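Proline dehydrogenase (Deinococcus radiodurans, PDB 4H6Q) oxidises L-proline to delta-1-pyrroline-5-carboxylate with an FAD cofactor, the first step in breaking proline down to glutamate. Local coordinates at residues Asn111-Asp114 with Ala120-Ile123; Val229-His232 with Ile236-Asp239. One frame throughout, in Å; residues are numbered along the deposited sequence.

Contact 1: Asn111-Asp114 with Ala120-Ile123; sequences NGED and ARRI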
ATOM      1  N   ASN A 111       6.677  -9.840  25.588  1.00 21.95           N
ATOM      2  CA  ASN A 111       7.889  -9.542  26.372  1.00 24.50           C
ATOM      3  C   ASN A 111       8.192  -8.041  26.511  1.00 25.09           C
ATOM      4  O   ASN A 111       9.353  -7.611  26.372  1.00 27.69           O
ATOM      5  CB  ASN A 111       9.097 -10.257  25.750  1.00 25.16           C
ATOM      6  CG  ASN A 111       8.939 -11.771  25.778  1.00 25.42           C
ATOM      7  OD1 ASN A 111       8.440 -12.318  26.763  1.00 26.61           O
ATOM      8  ND2 ASN A 111       9.327 -12.456  24.685  1.00 24.74           N
ATOM      9  N   GLY A 112       7.152  -7.246  26.725  1.00 24.55           N
ATOM     10  CA  GLY A 112       7.317  -5.809  26.939  1.00 24.06           C
ATOM     11  C   GLY A 112       7.460  -4.894  25.715  1.00 23.89           C
ATOM     12  O   GLY A 112       7.747  -3.688  25.855  1.00 25.16           O
ATOM     13  N   GLU A 113       7.277  -5.438  24.516  1.00 21.28           N
ATOM     14  CA  GLU A 113       7.375  -4.634  23.290  1.00 21.25           C
ATOM     15  C   GLU A 113       6.189  -4.925  22.436  1.00 19.00           C
ATOM     16  O   GLU A 113       5.652  -6.027  22.490  1.00 20.56           O
ATOM     17  CB  GLU A 113       8.610  -5.036  22.510  1.00 24.48           C
ATOM     18  CG  GLU A 113       9.903  -4.770  23.208  1.00 31.41           C
ATOM     19  CD  GLU A 113      11.054  -5.188  22.317  1.00 35.70           C
ATOM     20  OE1 GLU A 113      11.329  -6.414  22.254  1.00 37.36           O
ATOM     21  OE2 GLU A 113      11.643  -4.304  21.650  1.00 36.54           O
ATOM     22  N   ASP A 114       5.789  -3.964  21.609  1.00 17.59           N
ATOM     23  CA  ASP A 114       4.693  -4.213  20.684  1.00 16.56           C
ATOM     24  C   ASP A 114       5.081  -5.240  19.636  1.00 14.84           C
ATOM     25  O   ASP A 114       6.107  -5.099  18.949  1.00 16.14           O
ATOM     26  CB  ASP A 114       4.306  -2.900  20.005  1.00 16.70           C
ATOM     27  CG  ASP A 114       3.079  -3.034  19.128  1.00 18.69           C
ATOM     28  OD1 ASP A 114       1.964  -2.746  19.625  1.00 24.52           O
ATOM     29  OD2 ASP A 114       3.231  -3.472  17.962  1.00 17.51           O
ATOM     30  N   ALA A 120       7.636  -6.022  12.390  1.00 11.51           N
ATOM     31  CA  ALA A 120       7.974  -5.090  11.302  1.00 10.85           C
ATOM     32  C   ALA A 120       9.483  -4.879  11.191  1.00 11.82           C
ATOM     33  O   ALA A 120      10.023  -4.773  10.075  1.00 11.32           O
ATOM     34  CB  ALA A 120       7.272  -3.746  11.492  1.00 12.88           C
ATOM     35  N   ARG A 121      10.184  -4.840  12.314  1.00 11.99           N
ATOM     36  CA  ARG A 121      11.643  -4.742  12.274  1.00 11.89           C
ATOM     37  C   ARG A 121      12.262  -5.887  11.486  1.00 12.05           C
ATOM     38  O   ARG A 121      13.186  -5.682  10.678  1.00 13.54           O
ATOM     39  CB  ARG A 121      12.221  -4.737  13.694  1.00 13.70           C
ATOM     40  CG  ARG A 121      12.075  -3.403  14.405  1.00 13.86           C
ATOM     41  CD  ARG A 121      12.493  -3.551  15.851  1.00 15.70           C
ATOM     42  NE  ARG A 121      12.522  -2.241  16.487  1.00 18.55           N
ATOM     43  CZ  ARG A 121      12.229  -2.019  17.758  1.00 18.72           C
ATOM     44  NH1 ARG A 121      11.850  -3.022  18.525  1.00 22.72           N
ATOM     45  NH2 ARG A 121      12.279  -0.788  18.245  1.00 21.76           N
ATOM     46  N   ARG A 122      11.787  -7.112  11.692  1.00 12.10           N
ATOM     47  CA  ARG A 122      12.340  -8.286  10.998  1.00 11.98           C
ATOM     48  C   ARG A 122      12.050  -8.216   9.501  1.00 11.53           C
ATOM     49  O   ARG A 122      12.920  -8.546   8.666  1.00 12.25           O
ATOM     50  CB  ARG A 122      11.750  -9.589  11.569  1.00 13.34           C
ATOM     51  CG  ARG A 122      11.975  -9.758  13.057  1.00 16.09           C
ATOM     52  CD  ARG A 122      11.542 -11.138  13.511  1.00 17.85           C
ATOM     53  NE  ARG A 122      10.157 -11.516  13.255  1.00 18.59           N
ATOM     54  CZ  ARG A 122       9.789 -12.520  12.437  1.00 17.95           C
ATOM     55  NH1 ARG A 122      10.677 -13.213  11.741  1.00 19.18           N
ATOM     56  NH2 ARG A 122       8.546 -12.850  12.342  1.00 15.42           N
ATOM     57  N   ILE A 123      10.827  -7.818   9.152  1.00 11.17           N
ATOM     58  CA  ILE A 123      10.448  -7.680   7.756  1.00 10.06           C
ATOM     59  C   ILE A 123      11.289  -6.597   7.050  1.00 10.05           C
ATOM     60  O   ILE A 123      11.825  -6.820   5.940  1.00 10.46           O
ATOM     61  CB  ILE A 123       8.940  -7.384   7.652  1.00 10.26           C
ATOM     62  CG1 ILE A 123       8.126  -8.623   8.135  1.00 10.79           C
ATOM     63  CG2 ILE A 123       8.529  -6.912   6.245  1.00 10.85           C
ATOM     64  CD1 ILE A 123       6.638  -8.302   8.402  1.00 11.70           C
TER
HETATM   65  O   HOH W   1      10.527  -2.243  21.125  1.00 44.98           O
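E113 and R121 meet on the surface where a small beta hairpin runs into helix 115-129 of the barrel. The hairpin pairs strands 109-110 and 113-114 through a two-residue type I' turn at N111 and G112, both with positive phi. D114 then serves as N-cap of the helix: its OD2 accepts from the backbone N of L117, while OD1 takes the N of G107.

From the second turn of that helix R121 reaches back toward the hairpin, its chain extended from CG to NE. E113 leaves its strand with CG anti to the carbonyl carbon (chi1 -64°) and stays extended beyond CG, and the two side chains cross at roughly a right angle. The carboxylate and guanidinium planes are turned 38° from each other, and OE2 lies at the guanidinium edge, near its plane. The salt bridge is long, with R121 NH1 3.4 Å from E113 OE2, and its hydrogen bond is weak, bent to 135° at the hydrogen. A water also accepts from R121 NH1 at 3.0 Å; its link to E113 OE2 is too short to be trusted in detail.

The stronger hold on R121 comes from helix 144-158, where E157 OE1 takes NE in a salt bridge and L154 and F158 touch the side chain. E113 is therefore a secondary partner, and a one-sided one: E113 OE1 is 5.1 Å from R121 NH1, and R121 NH2 stands 4.9 Å from E113 OE2, so one oxygen faces one nitrogen.

Contact 2: Val229-His232 with Ile236-Asp239; sequences VATH and IIDD. With FAD (flavin-adenine dinucleotide), chain C.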
ATOM      1  N   VAL A 229       1.231   8.573  -5.773  1.00  7.89           N
ATOM      2  CA  VAL A 229      -0.102   9.108  -6.062  1.00  8.51           C
ATOM      3  C   VAL A 229      -1.006   7.910  -6.375  1.00  8.85           C
ATOM      4  O   VAL A 229      -1.100   7.460  -7.525  1.00  8.48           O
ATOM      5  CB  VAL A 229      -0.031  10.109  -7.234  1.00  8.68           C
ATOM      6  CG1 VAL A 229      -1.412  10.711  -7.541  1.00 10.05           C
ATOM      7  CG2 VAL A 229       0.956  11.239  -6.891  1.00 10.56           C
ATOM      8  N   ALA A 230      -1.584   7.338  -5.306  1.00  9.22           N
ATOM      9  CA  ALA A 230      -2.341   6.084  -5.406  1.00  8.42           C
ATOM     10  C   ALA A 230      -3.822   6.368  -5.603  1.00  9.23           C
ATOM     11  O   ALA A 230      -4.541   6.647  -4.631  1.00 10.73           O
ATOM     12  CB  ALA A 230      -2.123   5.255  -4.134  1.00  8.86           C
ATOM     13  N   THR A 231      -4.262   6.319  -6.852  1.00  9.67           N
ATOM     14  CA  THR A 231      -5.656   6.566  -7.201  1.00  9.50           C
ATOM     15  C   THR A 231      -5.919   6.098  -8.609  1.00 10.26           C
ATOM     16  O   THR A 231      -4.972   6.003  -9.430  1.00 11.09           O
ATOM     17  CB  THR A 231      -6.022   8.088  -7.077  1.00  9.92           C
ATOM     18  OG1 THR A 231      -7.426   8.270  -7.299  1.00 11.04           O
ATOM     19  CG2 THR A 231      -5.251   8.974  -8.101  1.00 12.41           C
ATOM     20  N   HIS A 232      -7.188   5.800  -8.903  1.00 10.93           N
ATOM     21  CA  HIS A 232      -7.596   5.506 -10.280  1.00 11.28           C
ATOM     22  C   HIS A 232      -8.472   6.643 -10.837  1.00 12.14           C
ATOM     23  O   HIS A 232      -9.079   6.509 -11.907  1.00 13.41           O
ATOM     24  CB  HIS A 232      -8.353   4.180 -10.366  1.00 11.94           C
ATOM     25  CG  HIS A 232      -7.772   3.105  -9.492  1.00 10.39           C
ATOM     26  ND1 HIS A 232      -8.195   2.914  -8.187  1.00 11.54           N
ATOM     27  CD2 HIS A 232      -6.816   2.163  -9.728  1.00 10.96           C
ATOM     28  CE1 HIS A 232      -7.504   1.918  -7.651  1.00 10.70           C
ATOM     29  NE2 HIS A 232      -6.661   1.444  -8.569  1.00 10.91           N
ATOM     30  N   ILE A 236      -8.040  13.515 -11.027  1.00 12.83           N
ATOM     31  CA  ILE A 236      -6.927  13.789 -10.121  1.00 13.50           C
ATOM     32  C   ILE A 236      -5.581  13.518 -10.816  1.00 12.19           C
ATOM     33  O   ILE A 236      -4.643  14.342 -10.719  1.00 13.24           O
ATOM     34  CB  ILE A 236      -7.067  13.007  -8.793  1.00 13.55           C
ATOM     35  CG1 ILE A 236      -8.218  13.604  -8.002  1.00 15.29           C
ATOM     36  CG2 ILE A 236      -5.716  13.063  -8.014  1.00 14.49           C
ATOM     37  CD1 ILE A 236      -8.612  12.733  -6.798  1.00 16.34           C
ATOM     38  N   ILE A 237      -5.488  12.384 -11.497  1.00 11.57           N
ATOM     39  CA  ILE A 237      -4.235  12.037 -12.193  1.00 11.02           C
ATOM     40  C   ILE A 237      -3.872  13.158 -13.188  1.00 11.19           C
ATOM     41  O   ILE A 237      -2.698  13.574 -13.260  1.00 11.97           O
ATOM     42  CB  ILE A 237      -4.379  10.671 -12.912  1.00 11.18           C
ATOM     43  CG1 ILE A 237      -4.425   9.533 -11.870  1.00 12.45           C
ATOM     44  CG2 ILE A 237      -3.272  10.436 -13.961  1.00 12.30           C
ATOM     45  CD1 ILE A 237      -4.974   8.226 -12.350  1.00 14.13           C
ATOM     46  N   ASP A 238      -4.826  13.638 -13.989  1.00 11.99           N
ATOM     47  CA  ASP A 238      -4.516  14.697 -14.945  1.00 12.92           C
ATOM     48  C   ASP A 238      -4.057  15.975 -14.227  1.00 12.44           C
ATOM     49  O   ASP A 238      -3.154  16.675 -14.706  1.00 13.85           O
ATOM     50  CB  ASP A 238      -5.721  15.025 -15.836  1.00 14.51           C
ATOM     51  CG  ASP A 238      -6.074  13.911 -16.799  1.00 20.44           C
ATOM     52  OD1 ASP A 238      -5.232  13.024 -17.012  1.00 21.48           O
ATOM     53  OD2 ASP A 238      -7.214  13.921 -17.334  1.00 23.32           O
ATOM     54  N   ASP A 239      -4.655  16.289 -13.080  1.00 12.05           N
ATOM     55  CA  ASP A 239      -4.270  17.497 -12.344  1.00 12.63           C
ATOM     56  C   ASP A 239      -2.867  17.324 -11.735  1.00 12.25           C
ATOM     57  O   ASP A 239      -2.105  18.290 -11.667  1.00 12.74           O
ATOM     58  CB  ASP A 239      -5.283  17.825 -11.241  1.00 14.59           C
ATOM     59  CG  ASP A 239      -5.157  19.232 -10.746  1.00 20.33           C
ATOM     60  OD1 ASP A 239      -4.772  20.130 -11.526  1.00 22.10           O
ATOM     61  OD2 ASP A 239      -5.511  19.454  -9.573  1.00 24.53           O
TER
HETATM   62  PA  FAD C2001     -12.669   6.608  -6.532  0.55 14.40           P
HETATM   63  O1A FAD C2001     -13.128   8.070  -6.501  0.55 15.96           O
HETATM   64  O2A FAD C2001     -13.253   5.680  -5.549  0.55 18.64           O
HETATM   65  O5B FAD C2001     -12.821   5.930  -7.863  0.55 12.22           O
HETATM   66  C5B FAD C2001     -12.305   6.542  -9.035  0.55 12.38           C
HETATM   67  C4B FAD C2001     -12.548   5.726 -10.287  0.55 11.53           C
HETATM   68  O4B FAD C2001     -11.630   4.656 -10.279  0.55 10.79           O
HETATM   69  C3B FAD C2001     -13.878   5.068 -10.345  0.55 13.61           C
HETATM   70  O3B FAD C2001     -14.932   5.899 -10.804  0.55 16.46           O
HETATM   71  C2B FAD C2001     -13.584   3.922 -11.236  0.55 11.61           C
HETATM   72  O2B FAD C2001     -13.424   4.320 -12.580  0.55 15.55           O
HETATM   73  C1B FAD C2001     -12.257   3.482 -10.708  0.55 10.69           C
HETATM   74  N9A FAD C2001     -12.345   2.542  -9.589  0.55  9.62           N
HETATM   75  C8A FAD C2001     -11.852   2.735  -8.300  0.55 10.01           C
HETATM   76  N7A FAD C2001     -12.088   1.680  -7.519  0.55  9.02           N
HETATM   77  C5A FAD C2001     -12.727   0.733  -8.314  0.55  7.85           C
HETATM   78  C6A FAD C2001     -13.222  -0.537  -8.080  0.55  9.64           C
HETATM   79  N6A FAD C2001     -13.101  -1.163  -6.804  0.55 10.71           N
HETATM   80  N1A FAD C2001     -13.814  -1.184  -9.097  0.55 10.89           N
HETATM   81  C2A FAD C2001     -13.937  -0.635 -10.323  0.55 12.06           C
HETATM   82  N3A FAD C2001     -13.483   0.595 -10.607  0.55 10.34           N
HETATM   83  C4A FAD C2001     -12.879   1.262  -9.629  0.55  9.21           C
HETATM   84  N1  FAD C2001      -6.676   3.218   1.378  0.55  8.53           N
HETATM   85  C2  FAD C2001      -6.397   3.050   2.699  0.55  8.69           C
HETATM   86  O2  FAD C2001      -7.298   3.473   3.554  0.55  7.61           O
HETATM   87  N3  FAD C2001      -5.231   2.492   3.147  0.55  9.52           N
HETATM   88  C4  FAD C2001      -4.257   2.049   2.260  0.55  9.88           C
HETATM   89  O4  FAD C2001      -3.122   1.484   2.719  0.55 10.22           O
HETATM   90  C4X FAD C2001      -4.510   2.199   0.825  0.55  9.57           C
HETATM   91  N5  FAD C2001      -3.586   1.783  -0.099  0.55  8.53           N
HETATM   92  C5X FAD C2001      -3.878   1.993  -1.428  0.55  6.88           C
HETATM   93  C6  FAD C2001      -2.948   1.589  -2.399  0.55  6.56           C
HETATM   94  C7  FAD C2001      -3.212   1.821  -3.773  0.55  7.52           C
HETATM   95  C7M FAD C2001      -2.202   1.383  -4.831  0.55  9.74           C
HETATM   96  C8  FAD C2001      -4.421   2.462  -4.140  0.55  6.68           C
HETATM   97  C8M FAD C2001      -4.738   2.734  -5.586  0.55  6.42           C
HETATM   98  C9  FAD C2001      -5.358   2.830  -3.163  0.55  7.04           C
HETATM   99  C9A FAD C2001      -5.085   2.619  -1.826  0.55  8.79           C
HETATM  100  N10 FAD C2001      -6.032   3.033  -0.868  0.55 11.44           N
HETATM  101  C10 FAD C2001      -5.753   2.815   0.459  0.55  9.36           C
HETATM  102  C1' FAD C2001      -7.262   3.715  -1.233  0.55 13.33           C
HETATM  103  C2' FAD C2001      -8.511   2.892  -1.296  0.55 16.62           C
HETATM  104  O2' FAD C2001      -8.105   1.589  -1.697  0.55 17.79           O
HETATM  105  C3' FAD C2001      -9.342   3.858  -2.176  0.55 19.73           C
HETATM  106  O3' FAD C2001     -10.222   4.692  -1.485  0.55 17.45           O
HETATM  107  C4' FAD C2001     -10.006   3.298  -3.372  0.55 21.36           C
HETATM  108  O4' FAD C2001      -8.983   2.757  -4.129  0.55 21.81           O
HETATM  109  C5' FAD C2001     -10.709   4.429  -4.108  0.55 18.59           C
HETATM  110  O5' FAD C2001     -10.294   4.422  -5.439  0.55 13.44           O
HETATM  111  P   FAD C2001      -9.828   5.739  -6.201  0.55 10.42           P
HETATM  112  O1P FAD C2001      -8.794   6.684  -5.515  0.55  9.51           O
HETATM  113  O2P FAD C2001      -9.580   5.213  -7.640  0.55 13.71           O
HETATM  114  O3P FAD C2001     -11.150   6.635  -6.437  0.55 13.05           O
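T231 and I237 lie closest in backbone across this contact, their CA atoms 7.5 Å apart, where strand 227-230 gives way to a short loop and then to helix 234-246. T231 turns its two branches to different tasks. Its methyl, CG2, sits between the backbone N and the carbonyl carbon and meets the helix, 3.9 Å from I237 CG1, with I236 CG2 coming in obliquely. I237 slides past it in the opposite direction, and its extended chain, CD1 anti to CA, carries the end toward the loop, where I237 CD1 is 3.7 Å from the carbonyl O of T231.

The other branch faces the cofactor: T231 OG1, anti to the backbone N (chi1 -174°), donates to FAD O1P at 2.8 Å and accepts from the N of D233. This is the first half of a beta-alpha-beta unit in the (beta/alpha)8 barrel, with the FAD pyrophosphate gripped just past the strand's end. H232 supplies two donors to one oxygen, its backbone N reaching FAD O2P at 2.8 Å and its ring ND1 the same O2P at 2.7 Å, both bent, at 146° and 140°. At the ring's other nitrogen, NE2 accepts from the backbone N of L259, a residue of the substrate-analogue pocket, and the bonds at both nitrogens together fix the rotation of the imidazole. A phenylalanine here would probably leave O2P with the backbone donor but without the ring N-H, and L259 N without its mate. H232 CE1 also lies 3.5 Å from the flavin methyl C8M, while A230 CB touches FAD C8 at 3.6 Å.

Along the chain contact 1 closes before contact 2 opens, and both fall within the same barrel. Their centres are 35 Å apart, on opposite sides of the chain's centre, and their nearest atoms stay about 19 Å from each other. Each involves the passage from a barrel strand to the helix that follows: contact 1 in the long excursion between strand 96-99 and helix 115-129, contact 2 in the short step from strand 227-230 to helix 234-246. The strands belong to one parallel sheet, but the roles differ. Segments 111-114 and 120-123 bring a hairpin and its helix together only lightly, through one weak surface salt bridge away from the annotated sites, whereas 229-232 and 236-239 join core packing to FAD binding.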